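Local atomic coordinates of HAD family phosphatase (PDB entry 2ODA), a protein that is a member of the haloacid dehalogenase (HAD) superfamily and probably acts as a phosphatase or related hydrolase on a substrate not yet known. Residues F11-D19 / S66-M77; M53-E63 / W76-W87. One frame throughout, in Å; residues are numbered along the deposited sequence.

Contact 1 (F11-D19 / S66-M77)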
loop_
_atom_site.group_PDB
_atom_site.type_symbol
_atom_site.label_atom_id
_atom_site.label_comp_id
_atom_site.label_asym_id
_atom_site.label_seq_id
_atom_site.Cartn_x
_atom_site.Cartn_y
_atom_site.Cartn_z
ATOM N N PHE B 11 3.482 9.389 -11.332
ATOM C CA PHE B 11 4.668 9.787 -12.106
ATOM C C PHE B 11 5.609 10.607 -11.251
ATOM O O PHE B 11 5.180 11.508 -10.541
ATOM C CB PHE B 11 4.274 10.707 -13.275
ATOM C CG PHE B 11 3.486 10.042 -14.351
ATOM C CD1 PHE B 11 2.092 10.004 -14.290
ATOM C CD2 PHE B 11 4.125 9.508 -15.463
ATOM C CE1 PHE B 11 1.349 9.403 -15.327
ATOM C CE2 PHE B 11 3.393 8.921 -16.508
ATOM C CZ PHE B 11 2.003 8.880 -16.430
ATOM N N GLY B 12 6.903 10.337 -11.337
ATOM C CA GLY B 12 7.863 11.355 -10.889
ATOM C C GLY B 12 7.640 12.638 -11.703
ATOM O O GLY B 12 7.195 12.585 -12.844
ATOM N N LEU B 13 7.960 13.791 -11.136
ATOM C CA LEU B 13 7.870 15.022 -11.889
ATOM C C LEU B 13 9.178 15.349 -12.629
ATOM O O LEU B 13 9.279 15.142 -13.855
ATOM C CB LEU B 13 7.377 16.170 -10.987
ATOM C CG LEU B 13 7.146 17.531 -11.668
ATOM C CD1 LEU B 13 5.958 17.542 -12.696
ATOM C CD2 LEU B 13 6.961 18.579 -10.586
ATOM N N SER B 14 10.179 15.812 -11.885
ATOM C CA SER B 14 11.517 16.074 -12.437
ATOM C C SER B 14 12.191 14.794 -12.966
ATOM O O SER B 14 12.164 13.737 -12.302
ATOM C CB SER B 14 12.386 16.771 -11.364
ATOM O OG SER B 14 13.752 16.809 -11.738
ATOM N N GLY B 15 12.804 14.874 -14.148
ATOM C CA GLY B 15 13.504 13.723 -14.746
ATOM C C GLY B 15 12.549 12.625 -15.172
ATOM O O GLY B 15 12.910 11.425 -15.244
ATOM N N CYS B 16 11.308 13.017 -15.443
ATOM C CA CYS B 16 10.312 12.033 -15.818
ATOM C C CYS B 16 9.236 12.671 -16.709
ATOM O O CYS B 16 9.279 12.484 -17.921
ATOM C CB CYS B 16 9.761 11.348 -14.558
ATOM S SG CYS B 16 8.417 10.197 -14.815
ATOM N N LEU B 17 8.297 13.428 -16.127
ATOM C CA LEU B 17 7.331 14.200 -16.919
ATOM C C LEU B 17 8.003 15.407 -17.587
ATOM O O LEU B 17 7.759 15.706 -18.746
ATOM C CB LEU B 17 6.178 14.679 -16.025
ATOM C CG LEU B 17 5.253 13.567 -15.493
ATOM C CD1 LEU B 17 4.360 14.131 -14.379
ATOM C CD2 LEU B 17 4.430 13.015 -16.661
ATOM N N VAL B 18 8.846 16.097 -16.826
ATOM C CA VAL B 18 9.460 17.330 -17.280
ATOM C C VAL B 18 10.932 17.249 -16.874
ATOM O O VAL B 18 11.349 16.264 -16.262
ATOM C CB VAL B 18 8.800 18.588 -16.609
ATOM C CG1 VAL B 18 7.332 18.794 -17.055
ATOM C CG2 VAL B 18 8.869 18.498 -15.085
ATOM N N ASP B 19 11.703 18.289 -17.178
ATOM C CA ASP B 19 13.065 18.423 -16.638
ATOM C C ASP B 19 13.996 17.254 -17.005
ATOM O O ASP B 19 14.577 16.578 -16.132
ATOM C CB ASP B 19 13.036 18.687 -15.110
ATOM C CG ASP B 19 14.416 19.040 -14.561
ATOM O OD1 ASP B 19 15.265 19.502 -15.348
ATOM O OD2 ASP B 19 14.642 18.849 -13.364
ATOM N N SER B 66 9.251 22.613 -7.596
ATOM C CA SER B 66 8.278 21.700 -8.213
ATOM C C SER B 66 6.988 22.414 -8.647
ATOM O O SER B 66 6.323 21.969 -9.592
ATOM C CB SER B 66 7.957 20.523 -7.292
ATOM O OG SER B 66 7.445 20.985 -6.063
ATOM N N THR B 67 6.610 23.504 -7.970
ATOM C CA THR B 67 5.394 24.212 -8.391
ATOM C C THR B 67 5.507 24.723 -9.837
ATOM O O THR B 67 4.632 24.419 -10.655
ATOM C CB THR B 67 4.936 25.298 -7.349
ATOM O OG1 THR B 67 4.484 24.626 -6.166
ATOM C CG2 THR B 67 3.792 26.159 -7.891
ATOM N N PRO B 68 6.578 25.490 -10.161
ATOM C CA PRO B 68 6.794 25.906 -11.558
ATOM C C PRO B 68 6.987 24.706 -12.500
ATOM O O PRO B 68 6.480 24.724 -13.642
ATOM C CB PRO B 68 8.079 26.760 -11.482
ATOM C CG PRO B 68 8.153 27.212 -10.071
ATOM C CD PRO B 68 7.600 26.061 -9.267
ATOM N N LEU B 69 7.710 23.676 -12.051
ATOM C CA LEU B 69 7.877 22.456 -12.870
ATOM C C LEU B 69 6.565 21.786 -13.283
ATOM O O LEU B 69 6.493 21.184 -14.362
ATOM C CB LEU B 69 8.747 21.397 -12.152
ATOM C CG LEU B 69 10.253 21.610 -12.157
ATOM C CD1 LEU B 69 10.931 20.400 -11.513
ATOM C CD2 LEU B 69 10.737 21.807 -13.611
ATOM N N ALA B 70 5.542 21.862 -12.421
ATOM C CA ALA B 70 4.271 21.192 -12.694
ATOM C C ALA B 70 3.352 21.977 -13.658
ATOM O O ALA B 70 2.283 21.483 -14.047
ATOM C CB ALA B 70 3.532 20.823 -11.380
ATOM N N ALA B 71 3.787 23.174 -14.063
ATOM C CA ALA B 71 3.007 24.011 -14.996
ATOM C C ALA B 71 2.392 23.263 -16.198
ATOM O O ALA B 71 1.185 23.419 -16.440
ATOM C CB ALA B 71 3.800 25.249 -15.443
ATOM N N PRO B 72 3.188 22.458 -16.950
ATOM C CA PRO B 72 2.572 21.788 -18.095
ATOM C C PRO B 72 1.595 20.629 -17.808
ATOM O O PRO B 72 0.995 20.122 -18.752
ATOM C CB PRO B 72 3.786 21.278 -18.889
ATOM C CG PRO B 72 4.801 21.004 -17.832
ATOM C CD PRO B 72 4.641 22.183 -16.901
ATOM N N VAL B 73 1.426 20.236 -16.543
ATOM C CA VAL B 73 0.494 19.153 -16.182
ATOM C C VAL B 73 -0.576 19.559 -15.163
ATOM O O VAL B 73 -1.501 18.790 -14.892
ATOM C CB VAL B 73 1.214 17.860 -15.656
ATOM C CG1 VAL B 73 2.139 17.238 -16.720
ATOM C CG2 VAL B 73 1.953 18.103 -14.310
ATOM N N ASN B 74 -0.474 20.749 -14.581
ATOM C CA ASN B 74 -1.394 21.081 -13.491
ATOM C C ASN B 74 -2.839 21.390 -13.915
ATOM O O ASN B 74 -3.678 21.632 -13.059
ATOM C CB ASN B 74 -0.833 22.171 -12.548
ATOM C CG ASN B 74 -0.677 23.524 -13.223
ATOM O OD1 ASN B 74 -1.452 23.897 -14.105
ATOM N ND2 ASN B 74 0.328 24.280 -12.789
ATOM N N ASP B 75 -3.102 21.420 -15.220
ATOM C CA ASP B 75 -4.466 21.561 -15.743
ATOM C C ASP B 75 -5.327 20.365 -15.263
ATOM O O ASP B 75 -6.530 20.510 -15.070
ATOM C CB ASP B 75 -4.468 21.596 -17.294
ATOM C CG ASP B 75 -4.051 22.958 -17.896
ATOM O OD1 ASP B 75 -4.449 24.028 -17.392
ATOM O OD2 ASP B 75 -3.331 22.956 -18.929
ATOM N N TRP B 76 -4.715 19.188 -15.059
ATOM C CA TRP B 76 -5.495 17.968 -14.858
ATOM C C TRP B 76 -4.853 16.944 -13.930
ATOM O O TRP B 76 -5.529 16.054 -13.402
ATOM C CB TRP B 76 -5.785 17.331 -16.217
ATOM C CG TRP B 76 -4.550 16.770 -16.877
ATOM C CD1 TRP B 76 -3.553 17.470 -17.518
ATOM C CD2 TRP B 76 -4.174 15.394 -16.929
ATOM N NE1 TRP B 76 -2.579 16.603 -17.969
ATOM C CE2 TRP B 76 -2.944 15.320 -17.628
ATOM C CE3 TRP B 76 -4.760 14.204 -16.454
ATOM C CZ2 TRP B 76 -2.299 14.100 -17.871
ATOM C CZ3 TRP B 76 -4.114 12.994 -16.701
ATOM C CH2 TRP B 76 -2.899 12.956 -17.407
HETATM N N MSE B 77 -3.537 17.024 -13.751
HETATM C CA MSE B 77 -2.866 16.035 -12.928
HETATM C C MSE B 77 -2.733 16.547 -11.505
HETATM O O MSE B 77 -2.358 17.700 -11.290
HETATM C CB MSE B 77 -1.494 15.647 -13.512
HETATM C CG MSE B 77 -0.928 14.388 -12.890
HETATM SE SE MSE B 77 0.848 13.938 -13.558
HETATM C CE MSE B 77 0.444 13.944 -15.459
#
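The Phe11 ring is met obliquely by the selenium of selenomethionine Met77: SE lies 5.2 Å from the ring centroid and 52° off the ring normal, a Met-aromatic contact in which the two side chains cross at about a right angle. The same selenium reaches Leu17 tip to tip, 3.6 Å from its CD1, because chi1 and chi2 of Met77 (-166° and -177°) carry SE straight out; the bend at chi3 turns only CE, which also lies near Leu17 CD1. Leu13 fills the middle. With its CG anti to the backbone N, it lowers CD2 onto the last turn of helix 63-69, 3.7 Å from Leu69 CB, while its CD1 passes over the CA of Ala70. Strand 9-12 and the short, weakly bonded turn after it stand where a HAD domain carries its first strand and the squiggle that follows, and the descent from helix 63-69 covers one side of them. Val18 straddles Leu69 O with both methyls, and its CG1 presses on Pro72 CG at 3.4 Å, tighter than usual for two carbons. Beyond it the Leu69 methyls part: CD1 packs on Ser14 CB, and CD2 lies 4.2 Å from Asp19 CB. Ser14 OG in turn donates to Asp19 OD2 (2.8 Å), which also accepts from the backbone N of Ala24, while OD1 takes that of Gln23.

Contact 2 (M53-E63 / W76-W87); sequences MPCAWIDELPE and WMIAAPRPTAGW
Strands 55-58 and 78-79 lie side by side at one edge of the parallel sheet in this Rossmann-like domain, 78-79 outermost, joined through helix 63-69 as a beta-alpha-beta unit. Ile78 N donates to Cys55 O, Trp57 N to Ile78 O (2.9 Å) and Ala80 N to Trp57 O, placing Ala56 beside Ile78 and Trp57 beside Ala79. The Trp57 indole leans over the edge strand: chi1 of 65° sets CG between the backbone N and carbonyl carbon, and one ring face lies on Ala79, whose CA is 3.8 Å from the five-membered ring centroid in a CH-pi contact. Met77 SE stands at the edge of that indole, and a water links Trp57 NE1 to Met77 O. At the start of the pair, Cys55 SG approaches Trp76 CH2 obliquely at 3.9 Å.

Past the strands the link passes to side chains. The Glu60 carboxylate stacks on one face of Trp87, the planes 7° apart, with CD 3.6 Å from Trp87 CZ3; its OE2 forms a salt bridge with Arg116, and a water joins OE1 to Trp87 N. Arg82 turns its guanidinium end-on to Leu61 O, which lies in the group's plane and accepts from NH2 at 2.9 Å and from NH1 at 3.2 Å; NH1 also makes a weak bond to Glu60 O. Asp59 OD1 takes the N-H groups of Glu60 and Leu61, the latter an Asx turn. Through NH1 and NH2, Arg82 thus binds backbone carbonyls, which probably steadies residues 60-61 before helix 63-69, while Arg116 probably offsets the negative charge of Glu60 against the indole.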
loop_
_atom_site.group_PDB
_atom_site.type_symbol
_atom_site.label_atom_id
_atom_site.label_comp_id
_atom_site.label_asym_id
_atom_site.label_seq_id
_atom_site.Cartn_x
_atom_site.Cartn_y
_atom_site.Cartn_z
HETATM N N MSE B 53 -7.763 8.662 -17.080
HETATM C CA MSE B 53 -6.883 7.899 -16.162
HETATM C C MSE B 53 -6.522 8.793 -14.958
HETATM O O MSE B 53 -5.963 9.875 -15.152
HETATM C CB MSE B 53 -5.605 7.444 -16.899
HETATM C CG MSE B 53 -4.579 6.674 -16.024
HETATM SE SE MSE B 53 -5.310 5.007 -15.244
HETATM C CE MSE B 53 -5.357 3.919 -16.879
ATOM N N PRO B 54 -6.858 8.366 -13.716
ATOM C CA PRO B 54 -6.365 9.135 -12.569
ATOM C C PRO B 54 -4.841 9.097 -12.502
ATOM O O PRO B 54 -4.241 8.016 -12.467
ATOM C CB PRO B 54 -6.981 8.420 -11.362
ATOM C CG PRO B 54 -8.209 7.696 -11.945
ATOM C CD PRO B 54 -7.715 7.240 -13.295
ATOM N N CYS B 55 -4.238 10.284 -12.499
ATOM C CA CYS B 55 -2.783 10.436 -12.468
ATOM C C CYS B 55 -2.421 11.464 -11.426
ATOM O O CYS B 55 -3.112 12.469 -11.285
ATOM C CB CYS B 55 -2.232 10.911 -13.841
ATOM S SG CYS B 55 -2.527 9.780 -15.221
ATOM N N ALA B 56 -1.327 11.214 -10.702
ATOM C CA ALA B 56 -0.756 12.206 -9.801
ATOM C C ALA B 56 0.744 12.230 -10.025
ATOM O O ALA B 56 1.322 11.194 -10.395
ATOM C CB ALA B 56 -1.004 11.817 -8.351
ATOM N N TRP B 57 1.373 13.376 -9.755
ATOM C CA TRP B 57 2.838 13.438 -9.768
ATOM C C TRP B 57 3.420 13.477 -8.371
ATOM O O TRP B 57 2.788 13.977 -7.423
ATOM C CB TRP B 57 3.373 14.616 -10.597
ATOM C CG TRP B 57 3.031 15.996 -10.070
ATOM C CD1 TRP B 57 1.992 16.800 -10.480
ATOM C CD2 TRP B 57 3.759 16.744 -9.090
ATOM N NE1 TRP B 57 2.024 17.993 -9.793
ATOM C CE2 TRP B 57 3.105 17.992 -8.943
ATOM C CE3 TRP B 57 4.892 16.469 -8.303
ATOM C CZ2 TRP B 57 3.548 18.978 -8.043
ATOM C CZ3 TRP B 57 5.333 17.449 -7.393
ATOM C CH2 TRP B 57 4.658 18.690 -7.272
ATOM N N ILE B 58 4.635 12.941 -8.262
ATOM C CA ILE B 58 5.355 12.869 -6.998
ATOM C C ILE B 58 6.722 13.490 -7.181
ATOM O O ILE B 58 7.406 13.207 -8.163
ATOM C CB ILE B 58 5.562 11.394 -6.579
ATOM C CG1 ILE B 58 4.209 10.760 -6.275
ATOM C CG2 ILE B 58 6.526 11.287 -5.387
ATOM C CD1 ILE B 58 4.287 9.260 -6.027
ATOM N N ASP B 59 7.139 14.308 -6.226
ATOM C CA ASP B 59 8.542 14.737 -6.199
ATOM C C ASP B 59 9.020 15.030 -4.774
ATOM O O ASP B 59 8.248 14.906 -3.803
ATOM C CB ASP B 59 8.774 15.913 -7.156
ATOM C CG ASP B 59 10.145 15.836 -7.836
ATOM O OD1 ASP B 59 11.169 15.931 -7.130
ATOM O OD2 ASP B 59 10.206 15.679 -9.066
ATOM N N GLU B 60 10.301 15.365 -4.639
ATOM C CA GLU B 60 10.855 15.717 -3.326
ATOM C C GLU B 60 11.519 17.095 -3.367
ATOM O O GLU B 60 11.938 17.624 -2.331
ATOM C CB GLU B 60 11.849 14.652 -2.859
ATOM C CG GLU B 60 13.059 14.492 -3.779
ATOM C CD GLU B 60 14.158 13.598 -3.229
ATOM O OE1 GLU B 60 13.972 12.968 -2.163
ATOM O OE2 GLU B 60 15.223 13.526 -3.883
ATOM N N LEU B 61 11.597 17.692 -4.554
ATOM C CA LEU B 61 12.188 19.028 -4.672
ATOM C C LEU B 61 11.428 20.015 -3.805
ATOM O O LEU B 61 10.236 19.816 -3.559
ATOM C CB LEU B 61 12.182 19.518 -6.129
ATOM C CG LEU B 61 13.081 18.796 -7.134
ATOM C CD1 LEU B 61 12.550 19.023 -8.536
ATOM C CD2 LEU B 61 14.513 19.253 -7.043
ATOM N N PRO B 62 12.108 21.089 -3.348
ATOM C CA PRO B 62 11.398 22.160 -2.660
ATOM C C PRO B 62 10.247 22.678 -3.489
ATOM O O PRO B 62 10.325 22.657 -4.721
ATOM C CB PRO B 62 12.458 23.266 -2.552
ATOM C CG PRO B 62 13.759 22.579 -2.585
ATOM C CD PRO B 62 13.565 21.351 -3.439
ATOM N N GLU B 63 9.208 23.178 -2.823
ATOM C CA GLU B 63 8.008 23.726 -3.481
ATOM C C GLU B 63 8.357 24.832 -4.496
ATOM O O GLU B 63 7.732 24.928 -5.562
ATOM C CB GLU B 63 7.051 24.264 -2.408
ATOM C CG GLU B 63 5.683 24.751 -2.895
ATOM C CD GLU B 63 5.713 26.136 -3.529
ATOM O OE1 GLU B 63 6.543 26.967 -3.121
ATOM O OE2 GLU B 63 4.882 26.401 -4.424
ATOM N N TRP B 76 -4.715 19.188 -15.059
ATOM C CA TRP B 76 -5.495 17.968 -14.858
ATOM C C TRP B 76 -4.853 16.944 -13.930
ATOM O O TRP B 76 -5.529 16.054 -13.402
ATOM C CB TRP B 76 -5.785 17.331 -16.217
ATOM C CG TRP B 76 -4.550 16.770 -16.877
ATOM C CD1 TRP B 76 -3.553 17.470 -17.518
ATOM C CD2 TRP B 76 -4.174 15.394 -16.929
ATOM N NE1 TRP B 76 -2.579 16.603 -17.969
ATOM C CE2 TRP B 76 -2.944 15.320 -17.628
ATOM C CE3 TRP B 76 -4.760 14.204 -16.454
ATOM C CZ2 TRP B 76 -2.299 14.100 -17.871
ATOM C CZ3 TRP B 76 -4.114 12.994 -16.701
ATOM C CH2 TRP B 76 -2.899 12.956 -17.407
HETATM N N MSE B 77 -3.537 17.024 -13.751
HETATM C CA MSE B 77 -2.866 16.035 -12.928
HETATM C C MSE B 77 -2.733 16.547 -11.505
HETATM O O MSE B 77 -2.358 17.700 -11.290
HETATM C CB MSE B 77 -1.494 15.647 -13.512
HETATM C CG MSE B 77 -0.928 14.388 -12.890
HETATM SE SE MSE B 77 0.848 13.938 -13.558
HETATM C CE MSE B 77 0.444 13.944 -15.459
ATOM N N ILE B 78 -3.038 15.670 -10.555
ATOM C CA ILE B 78 -2.968 15.926 -9.114
ATOM C C ILE B 78 -1.515 16.045 -8.648
ATOM O O ILE B 78 -0.683 15.256 -9.072
ATOM C CB ILE B 78 -3.684 14.735 -8.351
ATOM C CG1 ILE B 78 -5.171 14.625 -8.752
ATOM C CG2 ILE B 78 -3.498 14.806 -6.827
ATOM C CD1 ILE B 78 -5.971 15.936 -8.729
ATOM N N ALA B 79 -1.201 17.035 -7.805
ATOM C CA ALA B 79 0.066 17.037 -7.086
ATOM C C ALA B 79 -0.060 16.140 -5.844
ATOM O O ALA B 79 -0.853 16.439 -4.955
ATOM C CB ALA B 79 0.430 18.456 -6.680
ATOM N N ALA B 80 0.689 15.043 -5.781
ATOM C CA ALA B 80 0.646 14.174 -4.577
ATOM C C ALA B 80 1.127 14.903 -3.315
ATOM O O ALA B 80 2.147 15.616 -3.343
ATOM C CB ALA B 80 1.442 12.904 -4.798
ATOM N N PRO B 81 0.415 14.728 -2.184
ATOM C CA PRO B 81 0.935 15.437 -1.009
ATOM C C PRO B 81 2.296 14.902 -0.573
ATOM O O PRO B 81 2.549 13.678 -0.653
ATOM C CB PRO B 81 -0.119 15.195 0.081
ATOM C CG PRO B 81 -1.236 14.504 -0.550
ATOM C CD PRO B 81 -0.816 13.971 -1.898
ATOM N N ARG B 82 3.157 15.805 -0.097
ATOM C CA ARG B 82 4.494 15.464 0.351
ATOM C C ARG B 82 4.399 14.647 1.637
ATOM O O ARG B 82 3.661 15.022 2.555
ATOM C CB ARG B 82 5.308 16.762 0.561
ATOM C CG ARG B 82 6.744 16.562 0.985
ATOM C CD ARG B 82 7.464 17.916 1.295
ATOM N NE ARG B 82 7.367 18.904 0.214
ATOM C CZ ARG B 82 8.260 19.090 -0.763
ATOM N NH1 ARG B 82 9.340 18.329 -0.858
ATOM N NH2 ARG B 82 8.051 20.045 -1.667
ATOM N N PRO B 83 5.115 13.511 1.711
ATOM C CA PRO B 83 5.075 12.735 2.952
ATOM C C PRO B 83 6.014 13.287 4.003
ATOM O O PRO B 83 6.983 13.975 3.678
ATOM C CB PRO B 83 5.598 11.371 2.511
ATOM C CG PRO B 83 6.605 11.716 1.454
ATOM C CD PRO B 83 5.994 12.884 0.706
ATOM N N THR B 84 5.753 12.954 5.262
ATOM C CA THR B 84 6.702 13.240 6.322
ATOM C C THR B 84 7.963 12.400 6.180
ATOM O O THR B 84 9.066 12.913 6.330
ATOM C CB THR B 84 6.061 12.998 7.719
ATOM O OG1 THR B 84 4.806 13.670 7.751
ATOM C CG2 THR B 84 6.941 13.561 8.800
ATOM N N ALA B 85 7.796 11.111 5.892
ATOM C CA ALA B 85 8.929 10.198 5.749
ATOM C C ALA B 85 9.209 10.059 4.247
ATOM O O ALA B 85 8.335 9.616 3.493
ATOM C CB ALA B 85 8.605 8.822 6.369
ATOM N N GLY B 86 10.407 10.471 3.836
ATOM C CA GLY B 86 10.778 10.566 2.413
ATOM C C GLY B 86 11.218 9.255 1.806
ATOM O O GLY B 86 11.271 8.243 2.493
ATOM N N TRP B 87 11.548 9.275 0.516
ATOM C CA TRP B 87 11.992 8.086 -0.187
ATOM C C TRP B 87 13.219 7.475 0.522
ATOM O O TRP B 87 14.032 8.206 1.068
ATOM C CB TRP B 87 12.360 8.446 -1.628
ATOM C CG TRP B 87 11.373 9.338 -2.349
ATOM C CD1 TRP B 87 10.057 9.545 -2.047
ATOM C CD2 TRP B 87 11.640 10.114 -3.516
ATOM N NE1 TRP B 87 9.490 10.422 -2.942
ATOM C CE2 TRP B 87 10.446 10.789 -3.853
ATOM C CE3 TRP B 87 12.776 10.300 -4.317
ATOM C CZ2 TRP B 87 10.355 11.657 -4.946
ATOM C CZ3 TRP B 87 12.677 11.150 -5.413
ATOM C CH2 TRP B 87 11.478 11.823 -5.711
HETATM O O HOH W 1 -5.902 12.747 -13.067
HETATM O O HOH W 2 -0.236 19.467 -10.644
HETATM O O HOH W 3 7.588 12.623 -2.356
HETATM O O HOH W 4 5.112 14.610 -4.206
HETATM O O HOH W 5 12.028 12.077 -0.339
#

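From the N terminus, strand 9-12 and the turn 13-17 come first, then helix 41-51, strand 55-58, helix 63-69 and the edge strand 78-79. Contact 1 closes the longer loop, bringing the end of helix 63-69 and the descent to Met77 back to residues 11-19 across 46 intervening residues; contact 2 closes a loop of 12 around that helix. Their segments alternate along the chain, so the loops cross instead of nesting; the ranges overlap at Trp76 and Met77, and Met77 takes part in both. Ile58 N lies 2.7 Å from Phe11 O between neighbouring strands 9-12 and 55-58, and just beyond them Asp59 OD2 lies 2.8 Å from Ser14 N, both probable hydrogen bonds.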